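Local coordinates for protein kappa-carrageenase (Zobellia galactanivorans, PDB 5OCR) that probably hydrolyses kappa-carrageenan, a sulfated galactan of red algae, through this glycoside hydrolase family 16 domain of a longer protein, at residues Tyr158-Asn163 with Asn188-Pro193; Leu162-Val167 with Lys227-Pro232. All coordinates share one frame; numbering follows the deposited sequence. Where two conformers were deposited one is given.

In the fold
Both contacts start from strand 159-170 and share Leu162 and Asn163, yet their centres lie about 19 Å apart. Contact 1 comes first along that strand: residues 159-161 of segment 158-163 pair antiparallel with the short strand 189-191, which follows helix 183-186. In contact 2 the next residues, 162-167, meet the loop 227-232 that leads from strand 219-225 to strand 233-241. Strand 159-170 also pairs with strand 134-144, where Glu138, Asp140 and Glu143 are spaced as in the catalytic signature of GH16 enzymes. Within this GH16 beta-jellyroll, the two contacts thus engage successive parts of one strand, first by backbone pairing and then through an indole from a loop distant in sequence.

Contact 1: Tyr158-Asn163 with Asn188-Pro193; sequences YDMDLN and NKWRAP. Residue 193 of segment 188-193 comes from a tag, linker or insertion.
Met160 and Trp190 are joined by a pair of backbone hydrogen bonds, Met160 N giving to Trp190 O at 2.8 Å and Trp190 N to Met160 O. This hydrogen-bonded pair sits between two non-hydrogen-bonded ones, Asp159 with Arg191 and Asp161 with Lys189. Beyond them, Ala192 N bonds Tyr158 O and Leu162 N bonds Asn188 O. Asn188 is held by its side chain too: ND2 reaches Leu162 O at 3.0 Å with the acceptor close to the amide plane, while its backbone N gives to Asn163 OD1. The ladder extends a sheet of the GH16 beta-jellyroll, in which strand 159-170 also pairs with strand 134-144, partly through backbone bonding of Asp161 with Glu143.

Two salt bridges lie on the face bearing the aspartates. Lys189 runs alongside Asp161 and bends at its last torsion (chi4 -75°), which places NZ 2.9 Å from Asp161 OD1, on the syn side. The same ammonium meets Asp148 and Asp155, acid surroundings likely to favour its charged form, and Asp161 OD2 is bonded by Gln146. Arg191, extended from CG to NE, brings NH1 edge-on to Asp159 OD1 at 2.8 Å. That hydrogen bond is weak, bent to 141° at the hydrogen; the carboxylate and guanidinium planes lie 56° apart. NH2 has a second acid, Asp156. Tyr158 CB rests over the centre of the guanidinium, and Tyr158 CD2 comes to 3.5 Å from Arg191 NH2.

Apolar contacts occupy the other face. Met160 makes a Met-aromatic contact at the indole edge, SD 3.7 Å from Trp190 CE3, and its CE touches Ala192 CB at 3.9 Å. Leu162 CD1 packs on Trp190 CB, and Val221 of strand 219-225 touches both side chains.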
loop_
_atom_site.group_PDB
_atom_site.type_symbol
_atom_site.label_atom_id
_atom_site.label_comp_id
_atom_site.label_asym_id
_atom_site.label_seq_id
_atom_site.Cartn_x
_atom_site.Cartn_y
_atom_site.Cartn_z
ATOM N N TYR A 158 1.425 5.379 -16.055
ATOM C CA TYR A 158 1.830 4.002 -16.402
ATOM C C TYR A 158 2.920 3.438 -15.462
ATOM O O TYR A 158 3.209 2.229 -15.474
ATOM C CB TYR A 158 2.395 4.034 -17.813
ATOM C CG TYR A 158 1.308 4.355 -18.830
ATOM C CD1 TYR A 158 0.436 3.337 -19.287
ATOM C CD2 TYR A 158 1.159 5.642 -19.338
ATOM C CE1 TYR A 158 -0.550 3.636 -20.243
ATOM C CE2 TYR A 158 0.129 5.937 -20.271
ATOM C CZ TYR A 158 -0.685 4.939 -20.690
ATOM O OH TYR A 158 -1.657 5.214 -21.666
ATOM N N ASP A 159 3.569 4.348 -14.728
ATOM C CA ASP A 159 4.672 3.944 -13.831
ATOM C C ASP A 159 4.108 3.502 -12.473
ATOM O O ASP A 159 3.230 4.174 -11.916
ATOM C CB ASP A 159 5.625 5.126 -13.612
ATOM C CG ASP A 159 6.291 5.568 -14.960
ATOM O OD1 ASP A 159 6.844 4.708 -15.675
ATOM O OD2 ASP A 159 6.274 6.778 -15.313
ATOM N N MET A 160 4.713 2.439 -11.934
ATOM C CA MET A 160 4.400 2.070 -10.536
ATOM C C MET A 160 5.622 1.813 -9.711
ATOM O O MET A 160 6.712 1.602 -10.228
ATOM C CB MET A 160 3.403 0.894 -10.489
ATOM C CG MET A 160 4.056 -0.378 -10.991
ATOM S SD MET A 160 2.747 -1.610 -11.389
ATOM C CE MET A 160 1.784 -0.913 -12.709
ATOM N N ASP A 161 5.423 1.861 -8.397
ATOM C CA ASP A 161 6.537 1.682 -7.467
ATOM C C ASP A 161 6.261 0.484 -6.596
ATOM O O ASP A 161 5.110 0.202 -6.255
ATOM C CB ASP A 161 6.593 2.900 -6.564
ATOM C CG ASP A 161 6.824 4.185 -7.383
ATOM O OD1 ASP A 161 7.821 4.184 -8.126
ATOM O OD2 ASP A 161 5.983 5.132 -7.355
ATOM N N LEU A 162 7.330 -0.234 -6.274
ATOM C CA LEU A 162 7.231 -1.502 -5.601
ATOM C C LEU A 162 8.340 -1.498 -4.543
ATOM O O LEU A 162 9.177 -2.378 -4.528
ATOM C CB LEU A 162 7.284 -2.729 -6.544
ATOM C CG LEU A 162 6.427 -2.619 -7.827
ATOM C CD1 LEU A 162 7.253 -2.061 -9.006
ATOM C CD2 LEU A 162 6.036 -4.037 -8.207
ATOM N N ASN A 163 8.285 -0.596 -3.552
ATOM C CA ASN A 163 9.478 -0.295 -2.741
ATOM C C ASN A 163 9.519 -0.952 -1.373
ATOM O O ASN A 163 8.493 -1.422 -0.938
ATOM C CB ASN A 163 9.463 1.213 -2.437
ATOM C CG ASN A 163 9.684 2.005 -3.694
ATOM O OD1 ASN A 163 10.341 1.529 -4.612
ATOM N ND2 ASN A 163 9.258 3.232 -3.710
ATOM N N ASN A 188 12.112 -0.175 -6.312
ATOM C CA ASN A 188 11.755 -0.790 -7.563
ATOM C C ASN A 188 10.749 0.069 -8.309
ATOM O O ASN A 188 9.769 0.520 -7.745
ATOM C CB ASN A 188 11.067 -2.147 -7.285
ATOM C CG ASN A 188 12.008 -3.154 -6.733
ATOM O OD1 ASN A 188 13.083 -3.416 -7.276
ATOM N ND2 ASN A 188 11.638 -3.704 -5.593
ATOM N N LYS A 189 10.950 0.239 -9.612
ATOM C CA LYS A 189 9.996 0.961 -10.467
ATOM C C LYS A 189 9.694 0.004 -11.628
ATOM O O LYS A 189 10.585 -0.791 -12.072
ATOM C CB LYS A 189 10.671 2.246 -10.980
ATOM C CG LYS A 189 10.697 3.311 -9.875
ATOM C CD LYS A 189 11.186 4.663 -10.398
ATOM C CE LYS A 189 11.064 5.760 -9.338
ATOM N NZ LYS A 189 9.627 6.196 -9.163
ATOM N N TRP A 190 8.441 -0.007 -12.078
ATOM C CA TRP A 190 8.106 -0.756 -13.298
ATOM C C TRP A 190 7.113 0.017 -14.078
ATOM O O TRP A 190 6.204 0.599 -13.508
ATOM C CB TRP A 190 7.546 -2.137 -12.938
ATOM C CG TRP A 190 7.257 -3.014 -14.124
ATOM C CD1 TRP A 190 8.137 -3.727 -14.928
ATOM C CD2 TRP A 190 5.945 -3.305 -14.662
ATOM N NE1 TRP A 190 7.431 -4.433 -15.906
ATOM C CE2 TRP A 190 6.145 -4.218 -15.813
ATOM C CE3 TRP A 190 4.634 -2.966 -14.273
ATOM C CZ2 TRP A 190 5.071 -4.715 -16.554
ATOM C CZ3 TRP A 190 3.577 -3.497 -15.023
ATOM C CH2 TRP A 190 3.802 -4.364 -16.112
ATOM N N ARG A 191 7.290 0.083 -15.418
ATOM C CA ARG A 191 6.347 0.703 -16.319
ATOM C C ARG A 191 5.439 -0.279 -17.041
ATOM O O ARG A 191 5.929 -1.240 -17.752
ATOM C CB ARG A 191 7.099 1.643 -17.323
ATOM C CG ARG A 191 6.074 2.431 -18.108
ATOM C CD ARG A 191 6.915 3.340 -19.122
ATOM N NE ARG A 191 5.977 4.220 -19.845
ATOM C CZ ARG A 191 5.457 5.359 -19.346
ATOM N NH1 ARG A 191 5.794 5.733 -18.087
ATOM N NH2 ARG A 191 4.565 6.102 -20.052
ATOM N N ALA A 192 4.102 -0.105 -16.882
ATOM C CA ALA A 192 3.128 -1.075 -17.429
ATOM C C ALA A 192 2.835 -0.697 -18.891
ATOM O O ALA A 192 2.971 0.503 -19.251
ATOM C CB ALA A 192 1.832 -0.977 -16.584
ATOM N N PRO A 193 2.406 -1.684 -19.683
ATOM C CA PRO A 193 1.973 -1.336 -21.061
ATOM C C PRO A 193 0.489 -0.925 -21.088
ATOM O O PRO A 193 -0.083 -0.664 -22.180
ATOM C CB PRO A 193 2.259 -2.645 -21.824
ATOM C CG PRO A 193 1.927 -3.718 -20.789
ATOM C CD PRO A 193 2.523 -3.148 -19.500
#

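Contact 2: Leu162-Val167 with Lys227-Pro232; sequences LNLHAV and KYWHRP
Leu164 lies across one face of the Trp229 indole and Tyr228 CB rests on the opposite face. The leucine touches at two points. Its CB approaches the rim of the ring system, 3.4 Å from Trp229 CZ2. Its CD1 stands almost squarely over the six-membered ring, 3.8 Å from the centroid and 11° off the normal, a CH-pi contact. The leucine and tryptophan side chains run obliquely to each other, and Ile212 of strand 211-216 packs against both.

The indole edge does the polar work. Trp229 NE1 gives a nearly straight hydrogen bond to His165 O, 2.8 Å long with 163° at the hydrogen. The acceptor lies in the indole plane, but the donor stands well above the plane of the His165 carbonyl, so the ring meets the strand's peptide from above. With CG anti to its own carbonyl carbon (chi1 -60°), Trp229 projects toward the strand from the centre of an inverse gamma turn, where its backbone N is bonded by Asn226 OD1. An alanine here would probably leave His165 O without this N-H and open a gap beside Leu164.

Ala166, on the same side of the strand as Leu164, sets its CB 4.1 Å from Tyr228 CB and equally near Trp229 NE1. His165 points the other way; its NE2 makes a weak hydrogen bond to Asp140 OD2, and a glycerol is bound about 4 Å from its side chain. Strand 164-167 thus takes the 227-232 loop on its Leu164 and Ala166 side and turns His165 toward strand 134-144, whose Glu138, Asp140 and Glu143 match the E-x-D-x-x-E pattern of the GH16 active site.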
loop_
_atom_site.group_PDB
_atom_site.type_symbol
_atom_site.label_atom_id
_atom_site.label_comp_id
_atom_site.label_asym_id
_atom_site.label_seq_id
_atom_site.Cartn_x
_atom_site.Cartn_y
_atom_site.Cartn_z
ATOM N N LEU A 162 7.330 -0.234 -6.274
ATOM C CA LEU A 162 7.231 -1.502 -5.601
ATOM C C LEU A 162 8.340 -1.498 -4.543
ATOM O O LEU A 162 9.177 -2.378 -4.528
ATOM C CB LEU A 162 7.284 -2.729 -6.544
ATOM C CG LEU A 162 6.427 -2.619 -7.827
ATOM C CD1 LEU A 162 7.253 -2.061 -9.006
ATOM C CD2 LEU A 162 6.036 -4.037 -8.207
ATOM N N ASN A 163 8.285 -0.596 -3.552
ATOM C CA ASN A 163 9.478 -0.295 -2.741
ATOM C C ASN A 163 9.519 -0.952 -1.373
ATOM O O ASN A 163 8.493 -1.422 -0.938
ATOM C CB ASN A 163 9.463 1.213 -2.437
ATOM C CG ASN A 163 9.684 2.005 -3.694
ATOM O OD1 ASN A 163 10.341 1.529 -4.612
ATOM N ND2 ASN A 163 9.258 3.232 -3.710
ATOM N N LEU A 164 10.725 -1.077 -0.819
ATOM C CA LEU A 164 10.867 -1.524 0.569
ATOM C C LEU A 164 11.232 -0.358 1.476
ATOM O O LEU A 164 11.974 0.534 1.070
ATOM C CB LEU A 164 12.064 -2.455 0.689
ATOM C CG LEU A 164 11.872 -3.757 -0.111
ATOM C CD1 LEU A 164 13.196 -4.524 -0.277
ATOM C CD2 LEU A 164 10.747 -4.614 0.384
ATOM N N HIS A 165 10.777 -0.413 2.732
ATOM C CA HIS A 165 11.083 0.683 3.689
ATOM C C HIS A 165 11.401 -0.014 4.992
ATOM O O HIS A 165 10.825 -1.041 5.313
ATOM C CB HIS A 165 9.886 1.585 3.963
ATOM C CG HIS A 165 9.335 2.280 2.759
ATOM N ND1 HIS A 165 9.567 3.617 2.511
ATOM C CD2 HIS A 165 8.546 1.803 1.708
ATOM C CE1 HIS A 165 8.949 3.958 1.360
ATOM N NE2 HIS A 165 8.312 2.839 0.879
ATOM N N ALA A 166 12.366 0.535 5.725
ATOM C CA ALA A 166 12.579 0.048 7.101
ATOM C C ALA A 166 13.085 1.137 8.032
ATOM O O ALA A 166 13.560 2.140 7.624
ATOM C CB ALA A 166 13.618 -1.085 7.102
ATOM N N VAL A 167 13.019 0.869 9.350
ATOM C CA VAL A 167 13.783 1.697 10.292
ATOM C C VAL A 167 14.684 0.697 10.992
ATOM O O VAL A 167 14.230 -0.402 11.304
ATOM C CB VAL A 167 12.809 2.250 11.368
ATOM C CG1 VAL A 167 13.565 3.001 12.509
ATOM C CG2 VAL A 167 11.828 3.213 10.681
ATOM N N LYS A 227 16.994 -8.020 3.448
ATOM C CA LYS A 227 17.958 -7.601 4.449
ATOM C C LYS A 227 17.289 -7.391 5.783
ATOM O O LYS A 227 17.790 -7.871 6.797
ATOM C CB LYS A 227 18.641 -6.298 4.007
ATOM C CG LYS A 227 19.854 -5.955 4.784
ATOM C CD LYS A 227 20.658 -5.011 3.848
ATOM C CE LYS A 227 21.738 -4.323 4.613
ATOM N NZ LYS A 227 22.298 -3.424 3.560
ATOM N N TYR A 228 16.185 -6.656 5.779
ATOM C CA TYR A 228 15.608 -6.172 7.054
ATOM C C TYR A 228 14.229 -6.695 7.336
ATOM O O TYR A 228 13.762 -6.513 8.438
ATOM C CB TYR A 228 15.549 -4.660 7.012
ATOM C CG TYR A 228 16.893 -4.002 6.951
ATOM C CD1 TYR A 228 17.888 -4.309 7.887
ATOM C CD2 TYR A 228 17.166 -3.035 5.961
ATOM C CE1 TYR A 228 19.150 -3.653 7.831
ATOM C CE2 TYR A 228 18.385 -2.391 5.900
ATOM C CZ TYR A 228 19.387 -2.728 6.789
ATOM O OH TYR A 228 20.608 -2.054 6.694
ATOM N N TRP A 229 13.565 -7.309 6.336
ATOM C CA TRP A 229 12.119 -7.536 6.319
ATOM C C TRP A 229 11.734 -8.884 6.878
ATOM O O TRP A 229 11.189 -9.787 6.163
ATOM C CB TRP A 229 11.567 -7.276 4.882
ATOM C CG TRP A 229 11.889 -5.868 4.550
ATOM C CD1 TRP A 229 11.115 -4.748 4.869
ATOM C CD2 TRP A 229 13.102 -5.358 3.897
ATOM N NE1 TRP A 229 11.761 -3.596 4.485
ATOM C CE2 TRP A 229 12.997 -3.906 3.925
ATOM C CE3 TRP A 229 14.273 -5.960 3.339
ATOM C CZ2 TRP A 229 14.045 -3.078 3.387
ATOM C CZ3 TRP A 229 15.316 -5.112 2.822
ATOM C CH2 TRP A 229 15.171 -3.737 2.849
ATOM N N HIS A 230 12.052 -9.020 8.175
ATOM C CA HIS A 230 11.868 -10.252 8.885
ATOM C C HIS A 230 10.971 -10.065 10.051
ATOM O O HIS A 230 11.013 -10.919 10.953
ATOM C CB HIS A 230 13.211 -10.856 9.346
ATOM C CG HIS A 230 14.224 -10.986 8.206
ATOM N ND1 HIS A 230 14.175 -11.993 7.337
ATOM C CD2 HIS A 230 15.291 -10.178 7.812
ATOM C CE1 HIS A 230 15.180 -11.895 6.449
ATOM N NE2 HIS A 230 15.840 -10.765 6.706
ATOM N N ARG A 231 10.216 -8.976 10.135
ATOM C CA ARG A 231 9.318 -8.780 11.298
ATOM C C ARG A 231 7.884 -9.187 10.874
ATOM O O ARG A 231 7.569 -9.179 9.690
ATOM C CB ARG A 231 9.325 -7.298 11.695
ATOM C CG ARG A 231 10.685 -6.822 12.226
ATOM C CD ARG A 231 10.641 -5.334 12.559
ATOM N NE ARG A 231 9.460 -4.895 13.256
ATOM C CZ ARG A 231 9.304 -4.984 14.576
ATOM N NH1 ARG A 231 10.269 -5.496 15.319
ATOM N NH2 ARG A 231 8.201 -4.527 15.149
ATOM N N PRO A 232 7.004 -9.515 11.829
ATOM C CA PRO A 232 5.595 -9.823 11.456
ATOM C C PRO A 232 4.894 -8.548 10.952
ATOM O O PRO A 232 5.099 -7.449 11.507
ATOM C CB PRO A 232 4.940 -10.241 12.807
ATOM C CG PRO A 232 6.155 -10.702 13.669
ATOM C CD PRO A 232 7.268 -9.721 13.289
#